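Local coordinates for teichoic acid biosynthesis protein F (Staphylococcus epidermidis, PDB 3L7I) that takes part in teichoic acid biosynthesis and carries, in its C-terminal part, a GT-B fold built of two Rossmann-like domains, at residues Arg384-Phe389 with Ser400-Lys405; Thr354-Ser359 with Tyr412-Glu417; Asp367-Ile372 with His420-Ala425; Asp345-Val350 with Lys434-Tyr439; Lys363-Ser368 with Asn395-Ser400. All coordinates share one frame; numbering follows the deposited sequence.

Contact 1: residues Arg384-Phe389 with Ser400-Lys405; sequences RYIWSF and SAEKVK
Backbone bonding sets the register of strand 384-389 and its parallel neighbour 402-405. Glu-402 N gives to Tyr-385 O (2.9 Å) and Val-404 N to Trp-387 O (2.8 Å); Trp-387 N and Phe-389 N answer, giving to Glu-402 O and Val-404 O. Glu-402 and Val-404 each bond to the two residues flanking their bridge partner, Ile-386 or Ser-388, the parallel pattern that adds an edge strand to the first Rossmann-like sheet of the GT-B fold. Apolar contacts follow on both faces. Beta-branched Ile-386 and Val-404, well suited to strands, touch through CG2 and CG1 (3.8 Å). On the other face small Ala-401 puts CB at the indole edge, 4.0 Å from Trp-387 CD1, and Lys-403 CB meets the edge of the Phe-389 ring. Charge closes one end: Arg-384 NH1 forms a salt bridge with Glu-402 OE1 (2.9 Å), its hydrogen bond weak, guanidinium and carboxylate planes 76° apart. Ile-386 CD1 lies over the guanidinium, whose NH2 is held by Glu-417.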
# COMPACT_ATOMS: atom_id res chain seq x y z
N ARG A 384 31.82 19.16 -19.82
CA ARG A 384 31.85 18.16 -18.77
C ARG A 384 31.91 16.75 -19.40
O ARG A 384 30.91 16.26 -19.94
CB ARG A 384 30.66 18.30 -17.81
CG ARG A 384 30.75 17.36 -16.59
CD ARG A 384 29.95 17.86 -15.38
NE ARG A 384 28.62 17.25 -15.24
CZ ARG A 384 28.32 16.27 -14.38
NH1 ARG A 384 29.25 15.77 -13.57
NH2 ARG A 384 27.08 15.79 -14.34
N TYR A 385 33.08 16.12 -19.35
CA TYR A 385 33.23 14.76 -19.84
C TYR A 385 33.08 13.71 -18.73
O TYR A 385 33.73 13.80 -17.67
CB TYR A 385 34.54 14.60 -20.58
CG TYR A 385 34.62 15.47 -21.81
CD1 TYR A 385 34.09 15.05 -23.02
CD2 TYR A 385 35.23 16.72 -21.76
CE1 TYR A 385 34.16 15.85 -24.15
CE2 TYR A 385 35.31 17.52 -22.88
CZ TYR A 385 34.77 17.09 -24.08
OH TYR A 385 34.85 17.90 -25.20
N ILE A 386 32.22 12.73 -18.98
CA ILE A 386 31.98 11.65 -18.03
C ILE A 386 32.19 10.29 -18.71
O ILE A 386 31.70 10.06 -19.81
CB ILE A 386 30.56 11.73 -17.48
CG1 ILE A 386 30.37 13.08 -16.79
CG2 ILE A 386 30.31 10.63 -16.48
CD1 ILE A 386 28.92 13.47 -16.53
N TRP A 387 32.95 9.40 -18.06
CA TRP A 387 33.08 8.00 -18.51
C TRP A 387 32.40 7.00 -17.55
O TRP A 387 32.50 7.11 -16.33
CB TRP A 387 34.54 7.62 -18.72
CG TRP A 387 35.04 7.92 -20.12
CD1 TRP A 387 35.48 9.13 -20.61
CD2 TRP A 387 35.15 7.00 -21.19
NE1 TRP A 387 35.85 9.01 -21.92
CE2 TRP A 387 35.65 7.71 -22.31
CE3 TRP A 387 34.89 5.64 -21.32
CZ2 TRP A 387 35.88 7.11 -23.54
CZ3 TRP A 387 35.12 5.04 -22.54
CH2 TRP A 387 35.61 5.77 -23.63
N SER A 388 31.69 6.03 -18.11
CA SER A 388 31.01 5.03 -17.29
C SER A 388 31.74 3.71 -17.40
O SER A 388 32.05 3.29 -18.50
CB SER A 388 29.57 4.91 -17.78
OG SER A 388 29.11 3.58 -17.70
N PHE A 389 32.02 3.06 -16.27
CA PHE A 389 32.74 1.76 -16.22
C PHE A 389 32.06 0.79 -15.26
O PHE A 389 31.25 1.22 -14.44
CB PHE A 389 34.20 1.96 -15.74
CG PHE A 389 34.99 2.90 -16.59
CD1 PHE A 389 35.57 2.48 -17.77
CD2 PHE A 389 35.13 4.23 -16.22
CE1 PHE A 389 36.28 3.34 -18.55
CE2 PHE A 389 35.84 5.10 -17.01
CZ PHE A 389 36.42 4.64 -18.19
N SER A 400 40.23 15.45 -18.72
CA SER A 400 39.43 16.15 -17.71
C SER A 400 38.19 15.39 -17.27
O SER A 400 37.40 15.91 -16.49
CB SER A 400 39.00 17.52 -18.24
OG SER A 400 38.09 17.38 -19.32
N ALA A 401 38.01 14.17 -17.76
CA ALA A 401 36.77 13.45 -17.50
C ALA A 401 36.69 12.97 -16.06
O ALA A 401 37.72 12.68 -15.44
CB ALA A 401 36.63 12.26 -18.45
N GLU A 402 35.46 12.92 -15.53
CA GLU A 402 35.23 12.24 -14.27
C GLU A 402 34.63 10.90 -14.61
O GLU A 402 33.95 10.76 -15.63
CB GLU A 402 34.29 13.03 -13.36
CG GLU A 402 33.21 13.77 -14.09
CD GLU A 402 32.02 14.13 -13.19
OE1 GLU A 402 31.94 15.30 -12.72
OE2 GLU A 402 31.15 13.24 -12.95
N LYS A 403 34.91 9.89 -13.78
CA LYS A 403 34.34 8.57 -14.05
C LYS A 403 33.28 8.09 -13.05
O LYS A 403 33.41 8.30 -11.85
CB LYS A 403 35.44 7.51 -14.27
CG LYS A 403 36.83 7.77 -13.69
CD LYS A 403 37.83 6.87 -14.39
CE LYS A 403 39.18 6.86 -13.73
NZ LYS A 403 39.12 6.25 -12.37
N VAL A 404 32.22 7.45 -13.57
CA VAL A 404 31.15 6.88 -12.74
C VAL A 404 31.06 5.35 -12.78
O VAL A 404 31.46 4.72 -13.75
CB VAL A 404 29.79 7.40 -13.17
CG1 VAL A 404 29.78 8.90 -13.12
CG2 VAL A 404 29.49 6.92 -14.56
N LYS A 405 30.47 4.77 -11.74
CA LYS A 405 30.24 3.32 -11.68
C LYS A 405 28.82 2.94 -12.15
O LYS A 405 27.82 3.62 -11.87
CB LYS A 405 30.50 2.82 -10.26
CG LYS A 405 30.33 1.33 -10.07
CD LYS A 405 30.92 0.85 -8.76
CE LYS A 405 30.88 -0.68 -8.68
NZ LYS A 405 31.12 -1.18 -7.30

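Contact 2: residues Thr354-Ser359 with Tyr412-Glu417; sequences TIVFES and YQAYSE
Tyr-415 leaves the helix with its CB directed away from strand 354-358, yet its ring swings back so that one face is presented to Val-356. The valine CG1 sits over that face, 4.2 Å from the ring centroid of Tyr-415 and 22° off the normal, a CH-pi contact displaced toward the rim on the CZ side, where CG1 lies 3.9 Å from Tyr-415 CZ. The second branch, CG2, lies over the same face near CE1 and CD1, so the forked valine spans that face more fully than one methyl could. CG1 also touches the methyl of Ala-414, CB to CG1 4.2 Å, a small residue consistent with the 8.0 Å between the axes of the helical segment 412-417 and strand 354-358. Near the strand's end Glu-358 extends, CG anti to the backbone N, and crosses Tyr-415 at about a right angle, its OE2 3.8 Å from Tyr-415 OH. The buried carboxylate has firmer partners in Arg-406 and Ser-388 at OE1, which probably favour its charged form. At the opposite end Thr-354 CB packs against the carbonyl oxygen of Glu-417. Helix 409-417 carries the chain from edge strand 402-405 over strands 384-389 and 354-358 to strand 418-423, the beta-alpha-beta crossover of a Rossmann-like domain.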
# COMPACT_ATOMS: atom_id res chain seq x y z
N THR A 354 27.30 18.51 -21.13
CA THR A 354 27.69 17.23 -20.54
C THR A 354 27.64 16.11 -21.59
O THR A 354 26.64 15.96 -22.28
CB THR A 354 26.78 16.83 -19.33
OG1 THR A 354 27.06 17.64 -18.18
CG2 THR A 354 26.98 15.36 -18.95
N ILE A 355 28.70 15.31 -21.67
CA ILE A 355 28.74 14.18 -22.58
C ILE A 355 29.17 12.88 -21.86
O ILE A 355 30.14 12.89 -21.10
CB ILE A 355 29.72 14.50 -23.73
CG1 ILE A 355 29.43 15.89 -24.29
CG2 ILE A 355 29.69 13.43 -24.84
CD1 ILE A 355 30.58 16.45 -25.09
N VAL A 356 28.44 11.78 -22.06
CA VAL A 356 28.86 10.47 -21.52
C VAL A 356 29.48 9.55 -22.56
O VAL A 356 29.00 9.49 -23.69
CB VAL A 356 27.71 9.64 -20.90
CG1 VAL A 356 28.04 9.22 -19.49
CG2 VAL A 356 26.37 10.36 -20.99
N PHE A 357 30.50 8.81 -22.16
CA PHE A 357 31.16 7.82 -23.01
C PHE A 357 31.14 6.46 -22.34
O PHE A 357 31.27 6.36 -21.12
CB PHE A 357 32.61 8.21 -23.27
CG PHE A 357 32.75 9.47 -24.05
CD1 PHE A 357 33.20 9.45 -25.35
CD2 PHE A 357 32.39 10.67 -23.49
CE1 PHE A 357 33.32 10.62 -26.08
CE2 PHE A 357 32.49 11.84 -24.21
CZ PHE A 357 32.96 11.82 -25.50
N GLU A 358 30.99 5.41 -23.13
CA GLU A 358 31.11 4.08 -22.60
C GLU A 358 31.46 3.18 -23.74
O GLU A 358 30.83 3.22 -24.78
CB GLU A 358 29.79 3.67 -21.98
CG GLU A 358 29.81 2.44 -21.11
CD GLU A 358 28.39 2.00 -20.75
OE1 GLU A 358 28.09 1.69 -19.56
OE2 GLU A 358 27.53 1.99 -21.69
N SER A 359 32.51 2.39 -23.59
CA SER A 359 32.76 1.36 -24.58
C SER A 359 32.60 -0.03 -24.01
O SER A 359 32.88 -0.27 -22.84
CB SER A 359 34.12 1.50 -25.25
OG SER A 359 35.16 1.42 -24.32
N TYR A 412 23.35 7.22 -12.94
CA TYR A 412 22.03 7.66 -13.37
C TYR A 412 21.97 9.16 -13.64
O TYR A 412 21.38 9.59 -14.64
CB TYR A 412 20.94 7.16 -12.41
CG TYR A 412 20.81 5.66 -12.51
CD1 TYR A 412 20.26 5.08 -13.66
CD2 TYR A 412 21.30 4.82 -11.52
CE1 TYR A 412 20.17 3.73 -13.79
CE2 TYR A 412 21.22 3.45 -11.65
CZ TYR A 412 20.65 2.91 -12.79
OH TYR A 412 20.57 1.54 -12.96
N GLN A 413 22.59 9.95 -12.77
CA GLN A 413 22.70 11.39 -12.98
C GLN A 413 23.29 11.67 -14.35
O GLN A 413 22.67 12.33 -15.18
CB GLN A 413 23.62 11.99 -11.93
CG GLN A 413 22.99 12.95 -10.95
CD GLN A 413 24.00 13.36 -9.88
OE1 GLN A 413 24.44 14.53 -9.83
NE2 GLN A 413 24.40 12.39 -9.04
N ALA A 414 24.51 11.17 -14.55
CA ALA A 414 25.27 11.44 -15.76
C ALA A 414 24.38 11.20 -16.96
O ALA A 414 24.27 12.06 -17.84
CB ALA A 414 26.53 10.57 -15.82
N TYR A 415 23.71 10.06 -16.99
CA TYR A 415 22.84 9.74 -18.11
C TYR A 415 21.57 10.61 -18.23
O TYR A 415 21.10 10.90 -19.33
CB TYR A 415 22.51 8.25 -18.13
CG TYR A 415 23.61 7.48 -18.77
CD1 TYR A 415 23.72 7.43 -20.15
CD2 TYR A 415 24.58 6.86 -18.00
CE1 TYR A 415 24.73 6.77 -20.73
CE2 TYR A 415 25.59 6.19 -18.57
CZ TYR A 415 25.67 6.15 -19.94
OH TYR A 415 26.70 5.48 -20.54
N SER A 416 21.02 11.01 -17.09
CA SER A 416 19.95 11.98 -17.09
C SER A 416 20.44 13.35 -17.54
O SER A 416 19.75 14.06 -18.28
CB SER A 416 19.37 12.09 -15.69
OG SER A 416 18.31 13.04 -15.67
N GLU A 417 21.64 13.73 -17.09
CA GLU A 417 22.11 15.09 -17.32
C GLU A 417 22.70 15.31 -18.70
O GLU A 417 22.78 16.44 -19.15
CB GLU A 417 23.14 15.50 -16.26
CG GLU A 417 22.53 15.83 -14.90
CD GLU A 417 23.57 16.33 -13.90
OE1 GLU A 417 24.56 16.98 -14.33
OE2 GLU A 417 23.40 16.07 -12.68

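Contact 3: residues Asp367-Ile372 with His420-Ala425; sequences DSPKYI and HWVSNA
Asp-367 OD1 is gripped twice. Ser-368 N gives it a straight bond of 2.9 Å (172° at the hydrogen), arriving from above the carboxylate plane, and Asn-424 ND2 adds a weak one of 3.3 Å to the same Asp-367 OD1. The other carboxylate oxygen, OD2, forms a salt bridge with Arg-511, so the side chain is fixed at both tips and probably stays ionised. Asn-424 suits its place because an amide can serve two partners: while ND2 turns to the aspartate, OD1 accepts from the backbone N of Phe-360. Its CG lies in the crowded position between backbone N and carbonyl carbon (chi1 67°), which brings the amide beside the helix. Below this polar end the contact turns apolar. Pro-369, at home in the first turn of a helix where its missing N-H costs nothing, lays CD 3.8 Å from Asn-424 CB and CB 4.1 Å from Val-422 CG1. Ile-372, one turn further, meets Val-422 tip to tip, CD1 to CG1 4.1 Å. Ile-710 and Ile-714 of helix 706-721 back these two side chains. Helix 367-379 packs on one face of the sheet, its N-terminal end beside the C-terminal end of strand 418-423, as in Rossmann-like domains, and the C-terminal helix returning to pack on this first domain is a hallmark of the GT-B fold.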
# COMPACT_ATOMS: atom_id res chain seq x y z
N ASP A 367 38.34 1.64 -27.81
CA ASP A 367 37.58 1.67 -29.05
C ASP A 367 37.24 3.06 -29.52
O ASP A 367 37.87 4.04 -29.15
CB ASP A 367 36.30 0.82 -28.96
CG ASP A 367 35.93 0.19 -30.32
OD1 ASP A 367 34.92 0.63 -30.93
OD2 ASP A 367 36.67 -0.72 -30.78
N SER A 368 36.22 3.14 -30.36
CA SER A 368 35.85 4.37 -31.01
C SER A 368 35.40 5.48 -30.05
O SER A 368 35.65 6.65 -30.32
CB SER A 368 34.78 4.09 -32.06
OG SER A 368 35.38 3.76 -33.29
N PRO A 369 34.72 5.12 -28.95
CA PRO A 369 34.45 6.18 -27.97
C PRO A 369 35.74 6.83 -27.44
O PRO A 369 35.78 8.05 -27.20
CB PRO A 369 33.72 5.44 -26.86
CG PRO A 369 33.03 4.34 -27.57
CD PRO A 369 33.99 3.89 -28.64
N LYS A 370 36.78 6.01 -27.26
CA LYS A 370 38.02 6.50 -26.72
C LYS A 370 38.57 7.63 -27.61
O LYS A 370 38.92 8.71 -27.11
CB LYS A 370 39.04 5.36 -26.52
CG LYS A 370 40.53 5.81 -26.56
CD LYS A 370 41.47 4.73 -26.02
CE LYS A 370 42.90 4.87 -26.56
NZ LYS A 370 43.90 4.07 -25.75
N TYR A 371 38.61 7.37 -28.92
CA TYR A 371 39.15 8.34 -29.87
C TYR A 371 38.27 9.57 -30.08
O TYR A 371 38.78 10.67 -30.27
CB TYR A 371 39.49 7.66 -31.20
CG TYR A 371 40.66 6.72 -31.06
CD1 TYR A 371 40.48 5.42 -30.60
CD2 TYR A 371 41.96 7.13 -31.35
CE1 TYR A 371 41.54 4.56 -30.45
CE2 TYR A 371 43.03 6.29 -31.20
CZ TYR A 371 42.82 5.00 -30.75
OH TYR A 371 43.88 4.15 -30.59
N ILE A 372 36.95 9.39 -30.03
CA ILE A 372 36.05 10.52 -30.11
C ILE A 372 36.41 11.43 -28.94
O ILE A 372 36.56 12.65 -29.11
CB ILE A 372 34.55 10.10 -30.09
CG1 ILE A 372 34.20 9.35 -31.39
CG2 ILE A 372 33.63 11.31 -29.93
CD1 ILE A 372 32.79 8.73 -31.39
N HIS A 420 24.46 14.42 -24.74
CA HIS A 420 24.96 13.43 -25.69
C HIS A 420 25.48 12.14 -25.06
O HIS A 420 26.35 12.18 -24.17
CB HIS A 420 26.06 14.05 -26.54
CG HIS A 420 25.54 14.97 -27.59
ND1 HIS A 420 25.18 16.27 -27.31
CD2 HIS A 420 25.29 14.78 -28.90
CE1 HIS A 420 24.75 16.85 -28.42
NE2 HIS A 420 24.81 15.96 -29.40
N TRP A 421 24.95 11.01 -25.55
CA TRP A 421 25.49 9.67 -25.28
C TRP A 421 26.39 9.16 -26.42
O TRP A 421 26.00 9.12 -27.60
CB TRP A 421 24.38 8.62 -25.07
CG TRP A 421 23.38 8.91 -24.04
CD1 TRP A 421 23.37 9.95 -23.17
CD2 TRP A 421 22.22 8.14 -23.75
NE1 TRP A 421 22.25 9.89 -22.37
CE2 TRP A 421 21.54 8.77 -22.71
CE3 TRP A 421 21.68 6.97 -24.30
CZ2 TRP A 421 20.35 8.28 -22.19
CZ3 TRP A 421 20.50 6.48 -23.79
CH2 TRP A 421 19.85 7.13 -22.74
N VAL A 422 27.61 8.76 -26.07
CA VAL A 422 28.53 8.18 -27.02
C VAL A 422 28.87 6.77 -26.61
O VAL A 422 29.38 6.54 -25.50
CB VAL A 422 29.80 8.97 -27.05
CG1 VAL A 422 30.83 8.20 -27.78
CG2 VAL A 422 29.55 10.30 -27.72
N SER A 423 28.55 5.82 -27.48
CA SER A 423 29.02 4.45 -27.27
C SER A 423 29.04 3.52 -28.50
O SER A 423 28.54 3.84 -29.58
CB SER A 423 28.31 3.79 -26.07
OG SER A 423 26.99 3.39 -26.37
N ASN A 424 29.65 2.36 -28.29
CA ASN A 424 29.94 1.40 -29.33
C ASN A 424 29.26 0.06 -29.05
O ASN A 424 29.65 -0.98 -29.60
CB ASN A 424 31.43 1.18 -29.40
CG ASN A 424 31.94 0.49 -28.17
OD1 ASN A 424 31.29 0.51 -27.13
ND2 ASN A 424 33.10 -0.15 -28.27
N ALA A 425 28.25 0.07 -28.19
CA ALA A 425 27.51 -1.16 -27.93
C ALA A 425 26.16 -0.79 -27.40
O ALA A 425 25.93 0.38 -27.07
CB ALA A 425 28.24 -2.04 -26.96

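Contact 4: residues Asp345-Val350 with Lys434-Tyr439; sequences DKEDNV and KENQTY
A type I beta turn, Lys-434 to Gln-437, leads into strand 438-441 of the first Rossmann-like sheet and meets the loop that precedes strand 354-358. The first shell is charged at its centre: Lys-434 and Asp-345 approach tip to tip, forming a salt bridge of 3.0 Å between NZ and OD1, although the position of Asp-345 OD1 is less certain. The lysine reaches it with a long chain that bends at chi4, and its methylenes pass Glu-347, CD lying 4.0 Å from Glu-347 CA. Beside it Val-350 packs CG2 on the aliphatic part of Gln-437, 3.7 Å from CG, while Glu-347 and Asn-436 cross obliquely on the exposed side. Outside this shell, Ser-416 binds both partners of the salt bridge, its hydroxyl at Asp-345 OD1 and its carbonyl at Lys-434 NZ, and Asn-432 holds Asp-345 OD2. The loop has its own brace, Asn-349 N to Lys-346 O at 3.1 Å. The turn is closed by Gln-437 N to Lys-434 O, 2.8 Å. Gln-437 suits the turn's last position because NE2 can bind Ala-418 and Tyr-415 carbonyls while OE1 accepts a weak bond from Lys-434 NZ and, on an in-plane lone pair, Lys-434 N at 3.1 Å.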
# COMPACT_ATOMS: atom_id res chain seq x y z
N ASP A 345 13.58 11.61 -13.47
CA ASP A 345 14.19 11.89 -14.75
C ASP A 345 13.30 12.81 -15.57
O ASP A 345 12.33 12.36 -16.16
CB ASP A 345 14.49 10.61 -15.52
CG ASP A 345 15.23 10.88 -16.81
OD1 ASP A 345 16.09 11.79 -16.81
OD2 ASP A 345 14.94 10.20 -17.82
N LYS A 346 13.64 14.08 -15.59
CA LYS A 346 12.86 15.09 -16.28
C LYS A 346 13.67 15.60 -17.44
O LYS A 346 14.89 15.61 -17.39
CB LYS A 346 12.54 16.25 -15.33
CG LYS A 346 12.32 15.79 -13.89
CD LYS A 346 11.97 16.90 -12.91
CE LYS A 346 11.59 16.27 -11.55
NZ LYS A 346 11.05 17.27 -10.58
N GLU A 347 13.00 16.03 -18.49
CA GLU A 347 13.70 16.65 -19.61
C GLU A 347 14.50 17.88 -19.18
O GLU A 347 15.42 18.31 -19.87
CB GLU A 347 12.72 16.99 -20.73
CG GLU A 347 13.31 16.83 -22.11
CD GLU A 347 12.26 16.72 -23.21
OE1 GLU A 347 12.17 17.66 -24.04
OE2 GLU A 347 11.52 15.70 -23.26
N ASP A 348 14.17 18.45 -18.02
CA ASP A 348 14.86 19.65 -17.53
C ASP A 348 16.24 19.38 -16.93
O ASP A 348 16.96 20.32 -16.60
CB ASP A 348 14.00 20.39 -16.50
CG ASP A 348 13.14 21.49 -17.11
OD1 ASP A 348 13.64 22.18 -18.03
OD2 ASP A 348 11.97 21.67 -16.66
N ASN A 349 16.62 18.12 -16.78
CA ASN A 349 17.87 17.79 -16.11
C ASN A 349 19.07 17.94 -17.03
O ASN A 349 20.22 17.96 -16.58
CB ASN A 349 17.85 16.37 -15.56
CG ASN A 349 16.74 16.14 -14.56
OD1 ASN A 349 16.51 15.01 -14.12
ND2 ASN A 349 16.05 17.22 -14.17
N VAL A 350 18.79 18.04 -18.33
CA VAL A 350 19.82 18.01 -19.35
C VAL A 350 20.69 19.26 -19.38
O VAL A 350 20.23 20.34 -19.72
CB VAL A 350 19.21 17.79 -20.75
CG1 VAL A 350 20.24 18.05 -21.82
CG2 VAL A 350 18.65 16.39 -20.88
N LYS A 434 15.84 10.67 -23.87
CA LYS A 434 14.78 11.63 -24.12
C LYS A 434 15.00 12.42 -25.43
O LYS A 434 16.12 12.43 -25.98
CB LYS A 434 14.68 12.59 -22.94
CG LYS A 434 15.12 12.01 -21.64
CD LYS A 434 15.24 13.15 -20.65
CE LYS A 434 15.86 12.71 -19.35
NZ LYS A 434 17.35 12.66 -19.35
N GLU A 435 13.92 13.05 -25.90
CA GLU A 435 13.89 13.88 -27.12
C GLU A 435 15.02 14.89 -27.05
O GLU A 435 15.62 15.29 -28.04
CB GLU A 435 12.57 14.65 -27.14
CG GLU A 435 11.87 14.70 -28.48
CD GLU A 435 10.99 13.47 -28.71
OE1 GLU A 435 10.18 13.14 -27.80
OE2 GLU A 435 11.10 12.84 -29.79
N ASN A 436 15.25 15.30 -25.82
CA ASN A 436 16.21 16.28 -25.40
C ASN A 436 17.66 15.89 -25.73
O ASN A 436 18.50 16.75 -25.95
CB ASN A 436 16.08 16.35 -23.89
CG ASN A 436 16.27 17.73 -23.37
OD1 ASN A 436 16.12 18.70 -24.11
ND2 ASN A 436 16.58 17.85 -22.09
N GLN A 437 17.94 14.58 -25.73
CA GLN A 437 19.31 14.05 -25.79
C GLN A 437 19.66 13.39 -27.14
O GLN A 437 18.79 12.86 -27.84
CB GLN A 437 19.51 13.05 -24.63
CG GLN A 437 19.09 13.58 -23.26
CD GLN A 437 19.06 12.52 -22.16
OE1 GLN A 437 18.14 11.71 -22.07
NE2 GLN A 437 20.06 12.55 -21.28
N THR A 438 20.94 13.41 -27.49
CA THR A 438 21.39 12.79 -28.72
C THR A 438 22.24 11.55 -28.44
O THR A 438 23.28 11.65 -27.78
CB THR A 438 22.21 13.76 -29.57
OG1 THR A 438 21.45 14.93 -29.84
CG2 THR A 438 22.55 13.12 -30.89
N TYR A 439 21.79 10.39 -28.93
CA TYR A 439 22.49 9.12 -28.70
C TYR A 439 23.29 8.73 -29.96
O TYR A 439 22.70 8.36 -31.00
CB TYR A 439 21.48 8.04 -28.32
CG TYR A 439 22.05 6.67 -27.95
CD1 TYR A 439 23.38 6.33 -28.19
CD2 TYR A 439 21.21 5.68 -27.43
CE1 TYR A 439 23.87 5.07 -27.88
CE2 TYR A 439 21.69 4.40 -27.11
CZ TYR A 439 23.02 4.11 -27.33
OH TYR A 439 23.48 2.85 -27.00

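Contact 5: residues Lys363-Ser368 with Asn395-Ser400; sequences KNYSDS and NVVPGS
Two loops of the first Rossmann-like domain meet here: the one between strand 354-358 and helix 367-379, and the one joining strand 384-389 to 402-405. Tyr-365 carries the contact. Its CG stands anti to the backbone N (chi1 169°), sending the ring along residues 396-398. The tip comes upon Pro-398, whose CD lies 3.4 Å from Tyr-365 OH and 3.5 Å from CZ. Val-397 crosses the ring at about a right angle, CG1 to Tyr-365 CE1 4.1 Å, and Val-396 O is 3.8 Å from Tyr-365 CD2. Tyrosine fits this buried place because its hydroxyl has a partner in Glu-374 while the ring packs edge-to-face with Trp-387. Asn-395 stands by the backbone further back, OD1 3.6 Å from Tyr-365 N. Beyond Pro-398 the chain turns through Gly-399, whose backbone angles (phi 93°, psi -160°) would jam a CB against the preceding carbonyl. Residues 390-401 contain no helix, so strands 384-389 and 402-405 are joined by an irregular crossover in place of the helix of a classical beta-alpha-beta unit.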
# COMPACT_ATOMS: atom_id res chain seq x y z
N LYS A 363 33.39 -1.96 -19.97
CA LYS A 363 34.45 -2.83 -19.55
C LYS A 363 35.76 -2.10 -19.66
O LYS A 363 36.73 -2.48 -19.04
CB LYS A 363 34.49 -4.13 -20.36
CG LYS A 363 35.57 -4.20 -21.43
CD LYS A 363 35.90 -5.65 -21.83
CE LYS A 363 36.81 -5.70 -23.07
NZ LYS A 363 37.11 -7.14 -23.49
N ASN A 364 35.76 -1.02 -20.41
CA ASN A 364 37.01 -0.49 -20.92
C ASN A 364 37.01 0.98 -21.12
O ASN A 364 35.96 1.60 -21.29
CB ASN A 364 37.24 -1.05 -22.31
CG ASN A 364 38.14 -2.21 -22.29
OD1 ASN A 364 38.60 -2.62 -21.22
ND2 ASN A 364 38.43 -2.75 -23.47
N TYR A 365 38.21 1.53 -21.15
CA TYR A 365 38.42 2.80 -21.80
C TYR A 365 39.08 2.44 -23.12
O TYR A 365 40.26 2.11 -23.14
CB TYR A 365 39.30 3.71 -20.96
CG TYR A 365 39.76 4.93 -21.71
CD1 TYR A 365 38.87 5.96 -22.01
CD2 TYR A 365 41.08 5.04 -22.15
CE1 TYR A 365 39.28 7.08 -22.72
CE2 TYR A 365 41.50 6.15 -22.86
CZ TYR A 365 40.61 7.17 -23.14
OH TYR A 365 41.05 8.28 -23.84
N SER A 366 38.33 2.47 -24.21
CA SER A 366 38.84 1.94 -25.47
C SER A 366 37.95 2.22 -26.68
O SER A 366 36.94 2.94 -26.59
CB SER A 366 39.04 0.42 -25.37
OG SER A 366 37.79 -0.29 -25.36
N ASP A 367 38.34 1.64 -27.81
CA ASP A 367 37.58 1.67 -29.05
C ASP A 367 37.24 3.06 -29.52
O ASP A 367 37.87 4.04 -29.15
CB ASP A 367 36.30 0.82 -28.96
CG ASP A 367 35.93 0.19 -30.32
OD1 ASP A 367 34.92 0.63 -30.93
OD2 ASP A 367 36.67 -0.72 -30.78
N SER A 368 36.22 3.14 -30.36
CA SER A 368 35.85 4.37 -31.01
C SER A 368 35.40 5.48 -30.05
O SER A 368 35.65 6.65 -30.32
CB SER A 368 34.78 4.09 -32.06
OG SER A 368 35.38 3.76 -33.29
N ASN A 395 40.27 1.48 -14.11
CA ASN A 395 40.39 2.07 -15.43
C ASN A 395 41.08 3.41 -15.37
O ASN A 395 40.84 4.21 -14.47
CB ASN A 395 39.02 2.21 -16.07
CG ASN A 395 38.58 0.94 -16.73
OD1 ASN A 395 39.13 0.55 -17.76
ND2 ASN A 395 37.60 0.27 -16.13
N VAL A 396 41.95 3.65 -16.34
CA VAL A 396 42.77 4.86 -16.35
C VAL A 396 42.36 5.73 -17.51
O VAL A 396 42.65 5.39 -18.67
CB VAL A 396 44.25 4.51 -16.50
CG1 VAL A 396 45.06 5.76 -16.65
CG2 VAL A 396 44.73 3.69 -15.32
N VAL A 397 41.70 6.84 -17.22
CA VAL A 397 41.27 7.76 -18.27
C VAL A 397 42.12 9.03 -18.29
O VAL A 397 42.24 9.70 -17.25
CB VAL A 397 39.82 8.19 -18.05
CG1 VAL A 397 39.34 9.09 -19.19
CG2 VAL A 397 38.92 6.98 -17.85
N PRO A 398 42.70 9.39 -19.46
CA PRO A 398 43.47 10.64 -19.52
C PRO A 398 42.51 11.82 -19.62
O PRO A 398 41.36 11.62 -20.04
CB PRO A 398 44.27 10.51 -20.83
CG PRO A 398 43.86 9.21 -21.47
CD PRO A 398 42.58 8.77 -20.79
N GLY A 399 42.95 13.01 -19.24
CA GLY A 399 42.17 14.21 -19.49
C GLY A 399 41.22 14.63 -18.37
O GLY A 399 41.38 14.21 -17.23
N SER A 400 40.23 15.45 -18.72
CA SER A 400 39.43 16.15 -17.71
C SER A 400 38.19 15.39 -17.27
O SER A 400 37.40 15.91 -16.49
CB SER A 400 39.00 17.52 -18.24
OG SER A 400 38.09 17.38 -19.32

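All five contacts belong to the first Rossmann-like domain of the GT-B part. Contacts 1, 2 and 3 form a continuous block: contacts 1 and 2 have centres 8 Å apart and share the Arg-384 to Glu-417 salt bridge, while contacts 2 and 3, 12 Å apart, join where strand 354-358 bonds to strand 418-423. Helices 409-417 and 367-379 cover opposite faces of the sheet at contacts 2 and 3. Contact 5, 9 Å from contact 1 between centres, shares Ser-400 with it and Asp-367 and Ser-368 with contact 3. Contact 4 touches contact 2 at the end of helix 409-417 and contact 3 where Trp-421 N bonds to Thr-438 O, but lies 24 Å from contact 5, centre to centre.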